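Local coordinates for glycosylation Associate Protein 2 (Streptococcus agalactiae serotype V, PDB 6OYC) that belongs to the Gap123 complex and probably assists the glycosylation and accessory-Sec secretion of a serine-rich adhesin, at residues Y157-G162 against K249-L254; E85-K90 against M106-D111; H387-G392 against T451-A456. All coordinates share one frame; numbering follows the deposited sequence.

The three contacts are strand pairings in three different sheets, and they hold no element in common: the nearest pair, contacts 2 and 3, have their closest atoms about 21 Å apart. Contact 1 is antiparallel and partly buried, with leucines and a valine on its inner face and two glutamates, a lysine and an isoleucine on the other. Contact 2, at the edge of a five-strand parallel sheet, is also partly buried; it mixes aromatic packing with an arginine and a glutamine whose polar ends bond mainly to neighbouring residues. Contact 3 is the most buried, a parallel pair whose directions differ by only 6°, in the alpha/beta-hydrolase-like sheet, and its side-chain chemistry is nearly all hydrocarbon.

Contact 1 of 3, residues Y157-G162 against K249-L254; sequences YLELEG and KGIVKL
L158 and L254 exchange two backbone hydrogen bonds, the shorter from L254 N to L158 O at 2.7 Å. The same pattern recurs at L160 with V252 and at G162 with G250, so the strands run antiparallel, at 167° between their directions. E159 with K253 and E161 with I251 are the non-hydrogen-bonded pairs between them. G162 and G250 both have phi near 150°, a conformation readily reached only without a side chain, and the chain turns a corner there.

The charged contacts lie on the face of E159, E161, I251 and K253. E159 and K253 run side by side; E159 CG stands anti to the backbone N (chi1 -161°), and beyond it the extended chain carries OE2 to 3.2 Å from K253 CE. The salt bridge itself is long, 3.8 Å from E159 OE2 to K253 NZ; NZ also forms a salt bridge with E195, its stronger partner.

I251 supplies the hydrocarbon on this face: its CG1 packs against the E161 carboxylate, 3.5 Å from CD, and its CG2 meets the methylene E159 CG at 3.9 Å. On the opposite face L160 CD1 and L254 CD1 are 4.3 Å apart.

That leucine face packs on strands 140-142 and 168-180 of a second antiparallel sheet, a sandwich-like layering, while strands 149-153 and 185-195 flank the pair within its own sheet.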
loop_
_atom_site.group_PDB
_atom_site.type_symbol
_atom_site.label_atom_id
_atom_site.label_comp_id
_atom_site.label_asym_id
_atom_site.label_seq_id
_atom_site.Cartn_x
_atom_site.Cartn_y
_atom_site.Cartn_z
ATOM N N TYR B 157 2.409 19.412 -8.334
ATOM C CA TYR B 157 1.347 20.261 -7.808
ATOM C C TYR B 157 1.068 21.433 -8.740
ATOM O O TYR B 157 1.995 22.079 -9.245
ATOM C CB TYR B 157 1.691 20.740 -6.400
ATOM C CG TYR B 157 1.732 19.564 -5.463
ATOM C CD1 TYR B 157 2.910 18.848 -5.261
ATOM C CD2 TYR B 157 0.574 19.125 -4.826
ATOM C CE1 TYR B 157 2.931 17.745 -4.417
ATOM C CE2 TYR B 157 0.591 18.026 -3.985
ATOM C CZ TYR B 157 1.768 17.337 -3.785
ATOM O OH TYR B 157 1.789 16.237 -2.950
ATOM N N LEU B 158 -0.222 21.668 -8.979
ATOM C CA LEU B 158 -0.711 22.783 -9.767
ATOM C C LEU B 158 -1.576 23.659 -8.876
ATOM O O LEU B 158 -2.444 23.161 -8.143
ATOM C CB LEU B 158 -1.508 22.310 -10.986
ATOM C CG LEU B 158 -2.376 23.355 -11.686
ATOM C CD1 LEU B 158 -1.558 24.551 -12.161
ATOM C CD2 LEU B 158 -3.132 22.711 -12.862
ATOM N N GLU B 159 -1.332 24.960 -8.945
ATOM C CA GLU B 159 -1.954 25.947 -8.079
ATOM C C GLU B 159 -2.704 26.941 -8.956
ATOM O O GLU B 159 -2.103 27.576 -9.832
ATOM C CB GLU B 159 -0.885 26.645 -7.239
ATOM C CG GLU B 159 -1.377 27.346 -6.007
ATOM C CD GLU B 159 -0.232 27.930 -5.208
ATOM O OE1 GLU B 159 0.935 27.786 -5.651
ATOM O OE2 GLU B 159 -0.503 28.534 -4.150
ATOM N N LEU B 160 -4.007 27.067 -8.723
ATOM C CA LEU B 160 -4.864 27.996 -9.438
ATOM C C LEU B 160 -5.476 28.959 -8.441
ATOM O O LEU B 160 -5.997 28.532 -7.406
ATOM C CB LEU B 160 -5.964 27.262 -10.195
ATOM C CG LEU B 160 -5.382 26.211 -11.137
ATOM C CD1 LEU B 160 -6.307 25.015 -11.311
ATOM C CD2 LEU B 160 -5.078 26.871 -12.468
ATOM N N GLU B 161 -5.428 30.252 -8.760
ATOM C CA GLU B 161 -5.988 31.267 -7.878
ATOM C C GLU B 161 -6.756 32.312 -8.676
ATOM O O GLU B 161 -6.248 32.822 -9.680
ATOM C CB GLU B 161 -4.878 31.931 -7.059
ATOM C CG GLU B 161 -5.367 33.025 -6.139
ATOM C CD GLU B 161 -4.272 33.524 -5.214
ATOM O OE1 GLU B 161 -3.087 33.179 -5.438
ATOM O OE2 GLU B 161 -4.604 34.254 -4.256
ATOM N N GLY B 162 -7.965 32.631 -8.221
ATOM C CA GLY B 162 -8.744 33.711 -8.821
ATOM C C GLY B 162 -10.239 33.511 -8.598
ATOM O O GLY B 162 -10.662 32.967 -7.576
ATOM N N LYS B 249 -14.176 31.912 -5.197
ATOM C CA LYS B 249 -12.925 32.644 -5.250
ATOM C C LYS B 249 -11.959 32.085 -4.216
ATOM O O LYS B 249 -12.353 31.778 -3.088
ATOM C CB LYS B 249 -13.176 34.138 -5.024
ATOM C CG LYS B 249 -12.019 34.896 -4.355
ATOM C CD LYS B 249 -11.095 35.577 -5.373
ATOM C CE LYS B 249 -9.796 36.161 -4.744
ATOM N NZ LYS B 249 -8.725 35.188 -4.378
ATOM N N GLY B 250 -10.709 31.954 -4.605
ATOM C CA GLY B 250 -9.672 31.499 -3.720
ATOM C C GLY B 250 -8.623 30.713 -4.497
ATOM O O GLY B 250 -8.278 31.065 -5.627
ATOM N N ILE B 251 -8.132 29.646 -3.867
ATOM C CA ILE B 251 -6.986 28.897 -4.364
ATOM C C ILE B 251 -7.324 27.417 -4.373
ATOM O O ILE B 251 -7.843 26.890 -3.387
ATOM C CB ILE B 251 -5.728 29.133 -3.509
ATOM C CG1 ILE B 251 -5.349 30.608 -3.516
ATOM C CG2 ILE B 251 -4.575 28.281 -4.032
ATOM C CD1 ILE B 251 -4.115 30.903 -2.701
ATOM N N VAL B 252 -7.043 26.759 -5.490
ATOM C CA VAL B 252 -7.052 25.303 -5.593
ATOM C C VAL B 252 -5.616 24.870 -5.825
ATOM O O VAL B 252 -4.927 25.450 -6.676
ATOM C CB VAL B 252 -7.947 24.825 -6.752
ATOM C CG1 VAL B 252 -8.203 23.331 -6.654
ATOM C CG2 VAL B 252 -9.243 25.624 -6.792
ATOM N N LYS B 253 -5.154 23.884 -5.055
ATOM C CA LYS B 253 -3.881 23.212 -5.293
ATOM C C LYS B 253 -4.198 21.767 -5.613
ATOM O O LYS B 253 -4.751 21.061 -4.773
ATOM C CB LYS B 253 -2.945 23.277 -4.081
ATOM C CG LYS B 253 -2.482 24.665 -3.686
ATOM C CD LYS B 253 -1.144 24.583 -2.938
ATOM C CE LYS B 253 -0.707 25.937 -2.356
ATOM N NZ LYS B 253 -1.484 26.360 -1.150
ATOM N N LEU B 254 -3.840 21.324 -6.810
ATOM C CA LEU B 254 -4.070 19.954 -7.246
ATOM C C LEU B 254 -2.766 19.176 -7.225
ATOM O O LEU B 254 -1.739 19.665 -7.703
ATOM C CB LEU B 254 -4.660 19.928 -8.652
ATOM C CG LEU B 254 -6.006 20.646 -8.744
ATOM C CD1 LEU B 254 -6.394 20.856 -10.189
ATOM C CD2 LEU B 254 -7.082 19.852 -8.010
#

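Contact 2 of 3, residues E85-K90 against M106-D111; sequences EVFYPK and MAQRYD
V86 and A107 meet just ahead of the first bridge, F87 with Q108, of strands 86-89 and 108-110, a beta-alpha-beta unit joined by helix 96-104. Strand 108-110 is outermost within this chain in the parallel sheet, and the two short axes diverge by 42°.

Backbone bonds alternate from strand to strand: Q108 N to V86 O, Y88 N to Q108 O, Y110 N to Y88 O, and K90 N to Y110 O at 2.8 Å. The third is the longest, 3.1 Å from Y110 N to Y88 O, its donor tilted from the carbonyl plane.

Polar side chains add to this at the edge. R109 lies alongside Y88 with the guanidinium and ring planes 82° apart: Y88 CD2 sits over one face of the guanidinium, while R109 NH1 approaches the ring at its rim, 3.6 Å from CD2. NH1 also makes a weak bond to P89 O, and its stronger partner is the carbonyl of K92. The Q108 amide is held by Y84 O and L266 O through NE2, near a bound glycerol, with its plane 30° from that of the F87 ring; Q108 CB comes to 3.6 Å from F87 CE2.

Among apolar contacts, V86 CG1 meets A107 CB at 3.9 Å. P89 CA stands over the face of the Y110 ring, whose CG sits between backbone N and carbonyl carbon, in a CH-pi contact 4.0 Å from the centroid; P89 CG meets Y110 CZ at 3.7 Å. P89 CG also lies 3.3 Å from Y110 OH, an oxygen weakly hydrogen-bonded to L65 O.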
loop_
_atom_site.group_PDB
_atom_site.type_symbol
_atom_site.label_atom_id
_atom_site.label_comp_id
_atom_site.label_asym_id
_atom_site.label_seq_id
_atom_site.Cartn_x
_atom_site.Cartn_y
_atom_site.Cartn_z
ATOM N N GLU B 85 -9.074 -13.865 3.944
ATOM C CA GLU B 85 -10.013 -14.583 3.091
ATOM C C GLU B 85 -11.215 -15.102 3.857
ATOM O O GLU B 85 -12.082 -15.748 3.268
ATOM C CB GLU B 85 -9.321 -15.748 2.375
ATOM C CG GLU B 85 -8.338 -15.290 1.306
ATOM C CD GLU B 85 -7.772 -16.444 0.477
ATOM O OE1 GLU B 85 -8.022 -17.627 0.818
ATOM O OE2 GLU B 85 -7.055 -16.155 -0.505
ATOM N N VAL B 86 -11.290 -14.848 5.156
ATOM C CA VAL B 86 -12.343 -15.397 5.994
ATOM C C VAL B 86 -13.273 -14.265 6.394
ATOM O O VAL B 86 -12.822 -13.146 6.686
ATOM C CB VAL B 86 -11.747 -16.113 7.225
ATOM C CG1 VAL B 86 -12.855 -16.673 8.130
ATOM C CG2 VAL B 86 -10.821 -17.224 6.749
ATOM N N PHE B 87 -14.576 -14.553 6.403
ATOM C CA PHE B 87 -15.575 -13.527 6.654
ATOM C C PHE B 87 -16.570 -13.991 7.704
ATOM O O PHE B 87 -17.014 -15.143 7.693
ATOM C CB PHE B 87 -16.277 -13.154 5.337
ATOM C CG PHE B 87 -15.358 -12.495 4.370
ATOM C CD1 PHE B 87 -14.506 -13.258 3.572
ATOM C CD2 PHE B 87 -15.302 -11.109 4.280
ATOM C CE1 PHE B 87 -13.616 -12.654 2.689
ATOM C CE2 PHE B 87 -14.425 -10.497 3.392
ATOM C CZ PHE B 87 -13.576 -11.274 2.591
ATOM N N TYR B 88 -16.947 -13.070 8.590
ATOM C CA TYR B 88 -17.668 -13.423 9.799
ATOM C C TYR B 88 -18.490 -12.210 10.214
ATOM O O TYR B 88 -18.030 -11.077 10.021
ATOM C CB TYR B 88 -16.672 -13.827 10.896
ATOM C CG TYR B 88 -17.270 -14.224 12.232
ATOM C CD1 TYR B 88 -17.617 -15.547 12.489
ATOM C CD2 TYR B 88 -17.451 -13.285 13.250
ATOM C CE1 TYR B 88 -18.162 -15.925 13.713
ATOM C CE2 TYR B 88 -17.994 -13.658 14.487
ATOM C CZ TYR B 88 -18.340 -14.981 14.709
ATOM O OH TYR B 88 -18.875 -15.379 15.911
ATOM N N PRO B 89 -19.698 -12.399 10.740
ATOM C CA PRO B 89 -20.575 -11.245 10.977
ATOM C C PRO B 89 -19.971 -10.275 11.979
ATOM O O PRO B 89 -19.394 -10.675 12.997
ATOM C CB PRO B 89 -21.864 -11.882 11.512
ATOM C CG PRO B 89 -21.810 -13.284 11.031
ATOM C CD PRO B 89 -20.369 -13.663 11.089
ATOM N N LYS B 90 -20.078 -8.983 11.652
ATOM C CA LYS B 90 -19.616 -7.947 12.565
ATOM C C LYS B 90 -20.410 -7.983 13.869
ATOM O O LYS B 90 -19.861 -7.713 14.939
ATOM C CB LYS B 90 -19.701 -6.570 11.888
ATOM C CG LYS B 90 -19.473 -5.394 12.840
ATOM C CD LYS B 90 -19.248 -4.060 12.114
ATOM C CE LYS B 90 -17.762 -3.653 12.086
ATOM N NZ LYS B 90 -17.208 -3.300 13.434
ATOM N N MET B 106 -7.121 -13.415 10.400
ATOM C CA MET B 106 -7.504 -12.004 10.346
ATOM C C MET B 106 -8.878 -11.826 9.710
ATOM O O MET B 106 -9.057 -11.014 8.809
ATOM C CB MET B 106 -6.467 -11.167 9.590
ATOM C CG MET B 106 -5.043 -11.340 10.107
ATOM S SD MET B 106 -4.857 -10.781 11.822
ATOM C CE MET B 106 -4.679 -9.015 11.588
ATOM N N ALA B 107 -9.849 -12.619 10.170
ATOM C CA ALA B 107 -11.157 -12.636 9.534
ATOM C C ALA B 107 -11.704 -11.222 9.391
ATOM O O ALA B 107 -11.636 -10.421 10.325
ATOM C CB ALA B 107 -12.130 -13.486 10.339
ATOM N N GLN B 108 -12.217 -10.918 8.202
ATOM C CA GLN B 108 -12.893 -9.653 7.951
ATOM C C GLN B 108 -14.327 -9.732 8.453
ATOM O O GLN B 108 -14.997 -10.762 8.326
ATOM C CB GLN B 108 -12.879 -9.309 6.451
ATOM C CG GLN B 108 -11.488 -9.360 5.794
ATOM C CD GLN B 108 -11.374 -8.436 4.585
ATOM O OE1 GLN B 108 -11.869 -7.315 4.615
ATOM N NE2 GLN B 108 -10.716 -8.908 3.515
ATOM N N ARG B 109 -14.796 -8.640 9.033
ATOM C CA ARG B 109 -16.139 -8.582 9.580
ATOM C C ARG B 109 -17.043 -7.876 8.582
ATOM O O ARG B 109 -16.689 -6.814 8.065
ATOM C CB ARG B 109 -16.137 -7.860 10.928
ATOM C CG ARG B 109 -15.235 -8.520 11.959
ATOM C CD ARG B 109 -15.807 -9.857 12.412
ATOM N NE ARG B 109 -15.214 -10.309 13.672
ATOM C CZ ARG B 109 -15.868 -10.386 14.832
ATOM N NH1 ARG B 109 -17.149 -10.053 14.913
ATOM N NH2 ARG B 109 -15.237 -10.819 15.917
ATOM N N TYR B 110 -18.194 -8.477 8.294
ATOM C CA TYR B 110 -19.126 -7.948 7.313
ATOM C C TYR B 110 -20.448 -7.652 7.999
ATOM O O TYR B 110 -20.726 -8.149 9.098
ATOM C CB TYR B 110 -19.348 -8.931 6.157
ATOM C CG TYR B 110 -20.066 -10.192 6.590
ATOM C CD1 TYR B 110 -19.366 -11.300 7.076
ATOM C CD2 TYR B 110 -21.445 -10.271 6.525
ATOM C CE1 TYR B 110 -20.046 -12.463 7.462
ATOM C CE2 TYR B 110 -22.120 -11.401 6.918
ATOM C CZ TYR B 110 -21.418 -12.499 7.387
ATOM O OH TYR B 110 -22.145 -13.609 7.765
ATOM N N ASP B 111 -21.271 -6.856 7.318
ATOM C CA ASP B 111 -22.560 -6.409 7.840
ATOM C C ASP B 111 -23.613 -7.447 7.481
ATOM O O ASP B 111 -24.079 -7.513 6.339
ATOM C CB ASP B 111 -22.921 -5.037 7.287
ATOM C CG ASP B 111 -24.303 -4.584 7.712
ATOM O OD1 ASP B 111 -24.939 -5.274 8.549
ATOM O OD2 ASP B 111 -24.752 -3.531 7.203
#

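Contact 3 of 3, residues H387-G392 against T451-A456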
loop_
_atom_site.group_PDB
_atom_site.type_symbol
_atom_site.label_atom_id
_atom_site.label_comp_id
_atom_site.label_asym_id
_atom_site.label_seq_id
_atom_site.Cartn_x
_atom_site.Cartn_y
_atom_site.Cartn_z
ATOM N N HIS B 387 14.876 -4.347 17.208
ATOM C CA HIS B 387 15.959 -5.297 17.397
ATOM C C HIS B 387 17.010 -5.168 16.302
ATOM O O HIS B 387 18.215 -5.213 16.574
ATOM C CB HIS B 387 15.408 -6.714 17.416
ATOM C CG HIS B 387 16.467 -7.752 17.574
ATOM N ND1 HIS B 387 17.150 -7.935 18.756
ATOM C CD2 HIS B 387 16.982 -8.644 16.696
ATOM C CE1 HIS B 387 18.029 -8.910 18.605
ATOM N NE2 HIS B 387 17.949 -9.357 17.364
ATOM N N ALA B 388 16.576 -5.019 15.056
ATOM C CA ALA B 388 17.498 -5.028 13.935
ATOM C C ALA B 388 16.951 -4.173 12.797
ATOM O O ALA B 388 15.738 -4.047 12.612
ATOM C CB ALA B 388 17.750 -6.456 13.448
ATOM N N ILE B 389 17.873 -3.601 12.032
ATOM C CA ILE B 389 17.579 -2.832 10.838
ATOM C C ILE B 389 18.466 -3.395 9.739
ATOM O O ILE B 389 19.689 -3.231 9.786
ATOM C CB ILE B 389 17.828 -1.337 11.046
ATOM C CG1 ILE B 389 16.769 -0.772 11.988
ATOM C CG2 ILE B 389 17.856 -0.596 9.717
ATOM C CD1 ILE B 389 17.007 0.662 12.350
ATOM N N ILE B 390 17.865 -4.093 8.783
ATOM C CA ILE B 390 18.580 -4.676 7.654
ATOM C C ILE B 390 18.348 -3.766 6.457
ATOM O O ILE B 390 17.225 -3.659 5.954
ATOM C CB ILE B 390 18.106 -6.103 7.356
ATOM C CG1 ILE B 390 18.248 -6.995 8.588
ATOM C CG2 ILE B 390 18.844 -6.680 6.161
ATOM C CD1 ILE B 390 17.651 -8.379 8.404
ATOM N N ILE B 391 19.398 -3.113 5.974
ATOM C CA ILE B 391 19.243 -2.153 4.893
ATOM C C ILE B 391 20.351 -2.346 3.868
ATOM O O ILE B 391 21.466 -2.758 4.199
ATOM C CB ILE B 391 19.222 -0.713 5.435
ATOM C CG1 ILE B 391 20.309 -0.523 6.494
ATOM C CG2 ILE B 391 17.855 -0.399 6.040
ATOM C CD1 ILE B 391 20.520 0.941 6.891
ATOM N N GLY B 392 20.020 -2.060 2.604
ATOM C CA GLY B 392 20.967 -2.108 1.505
ATOM C C GLY B 392 20.851 -0.925 0.558
ATOM O O GLY B 392 19.750 -0.557 0.142
ATOM N N THR B 451 19.261 -2.046 18.967
ATOM C CA THR B 451 19.386 -2.200 17.519
ATOM C C THR B 451 20.775 -2.641 17.072
ATOM O O THR B 451 21.790 -2.097 17.517
ATOM C CB THR B 451 19.040 -0.890 16.798
ATOM O OG1 THR B 451 17.890 -0.276 17.392
ATOM C CG2 THR B 451 18.759 -1.169 15.340
ATOM N N THR B 452 20.801 -3.598 16.142
ATOM C CA THR B 452 21.965 -3.925 15.325
ATOM C C THR B 452 21.670 -3.588 13.862
ATOM O O THR B 452 20.550 -3.799 13.391
ATOM C CB THR B 452 22.309 -5.416 15.446
ATOM O OG1 THR B 452 22.360 -5.796 16.829
ATOM C CG2 THR B 452 23.635 -5.733 14.762
ATOM N N PHE B 453 22.666 -3.082 13.126
ATOM C CA PHE B 453 22.484 -2.709 11.723
ATOM C C PHE B 453 23.209 -3.688 10.807
ATOM O O PHE B 453 24.426 -3.862 10.917
ATOM C CB PHE B 453 22.986 -1.290 11.443
ATOM C CG PHE B 453 22.151 -0.213 12.067
ATOM C CD1 PHE B 453 22.355 0.160 13.384
ATOM C CD2 PHE B 453 21.168 0.435 11.336
ATOM C CE1 PHE B 453 21.590 1.162 13.966
ATOM C CE2 PHE B 453 20.399 1.437 11.913
ATOM C CZ PHE B 453 20.609 1.800 13.225
ATOM N N ALA B 454 22.463 -4.309 9.900
ATOM C CA ALA B 454 23.034 -5.046 8.785
ATOM C C ALA B 454 22.963 -4.139 7.570
ATOM O O ALA B 454 21.869 -3.778 7.126
ATOM C CB ALA B 454 22.282 -6.347 8.527
ATOM N N LEU B 455 24.115 -3.765 7.040
ATOM C CA LEU B 455 24.180 -2.693 6.062
ATOM C C LEU B 455 25.010 -3.143 4.872
ATOM O O LEU B 455 26.175 -3.516 5.031
ATOM C CB LEU B 455 24.768 -1.441 6.702
ATOM C CG LEU B 455 24.535 -0.112 6.020
ATOM C CD1 LEU B 455 24.537 0.958 7.097
ATOM C CD2 LEU B 455 25.626 0.140 4.999
ATOM N N ALA B 456 24.410 -3.119 3.690
ATOM C CA ALA B 456 25.144 -3.252 2.443
ATOM C C ALA B 456 25.141 -1.908 1.733
ATOM O O ALA B 456 24.123 -1.211 1.719
ATOM C CB ALA B 456 24.534 -4.330 1.548
#
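I389 and F453 carry the tight side of this contact. The two side chains leave the sheet on one face and run alongside each other, and I389 CD1 reaches 3.5 Å from F453 CE2, while CB and CG2 of I389 lie near CD2 of the same ring. T451 CG2 covers one face of that ring, towards its rim, and is itself 3.9 Å from I389 CG1. T451 CG2 stands anti to the backbone N, against I389; the hydroxyl is bonded to P386 O. Further along, I391 CD1 meets L455 CD1 at 4.0 Å. I391 holds CG1 in the crowded position between backbone N and carbonyl carbon (chi1 44°), and CG1 comes 3.7 Å from A454 O.

The pairing beneath is regular. The strand axes are 6° apart, and five backbone bonds alternate from T452 N to H387 O through to A456 N to I391 O; the shortest, I391 N to A454 O at 2.8 Å, is nearly straight at 173°. The pair belongs to the parallel part of a mixed eight-strand sheet, consistent with the alpha/beta-hydrolase clan of the family. Strand 388-392 lies between strand 452-458 and strand 365-370, and G392 is bonded through its backbone to G369 and S371, residues of a possible nucleophile elbow. Helices 372-381 and 467-473 pack on the side of I389, I391 and L455.

The other side of the sheet is looser across the strand pair. I390 CG1 and A454 CB are 4.1 Å apart, and across the pair A388 CB comes nearest to T452 O, at 3.9 Å. Helix 495-514 covers A388, I390, A454 and A456 there, but T452 is exposed, its side chain turned to the same side.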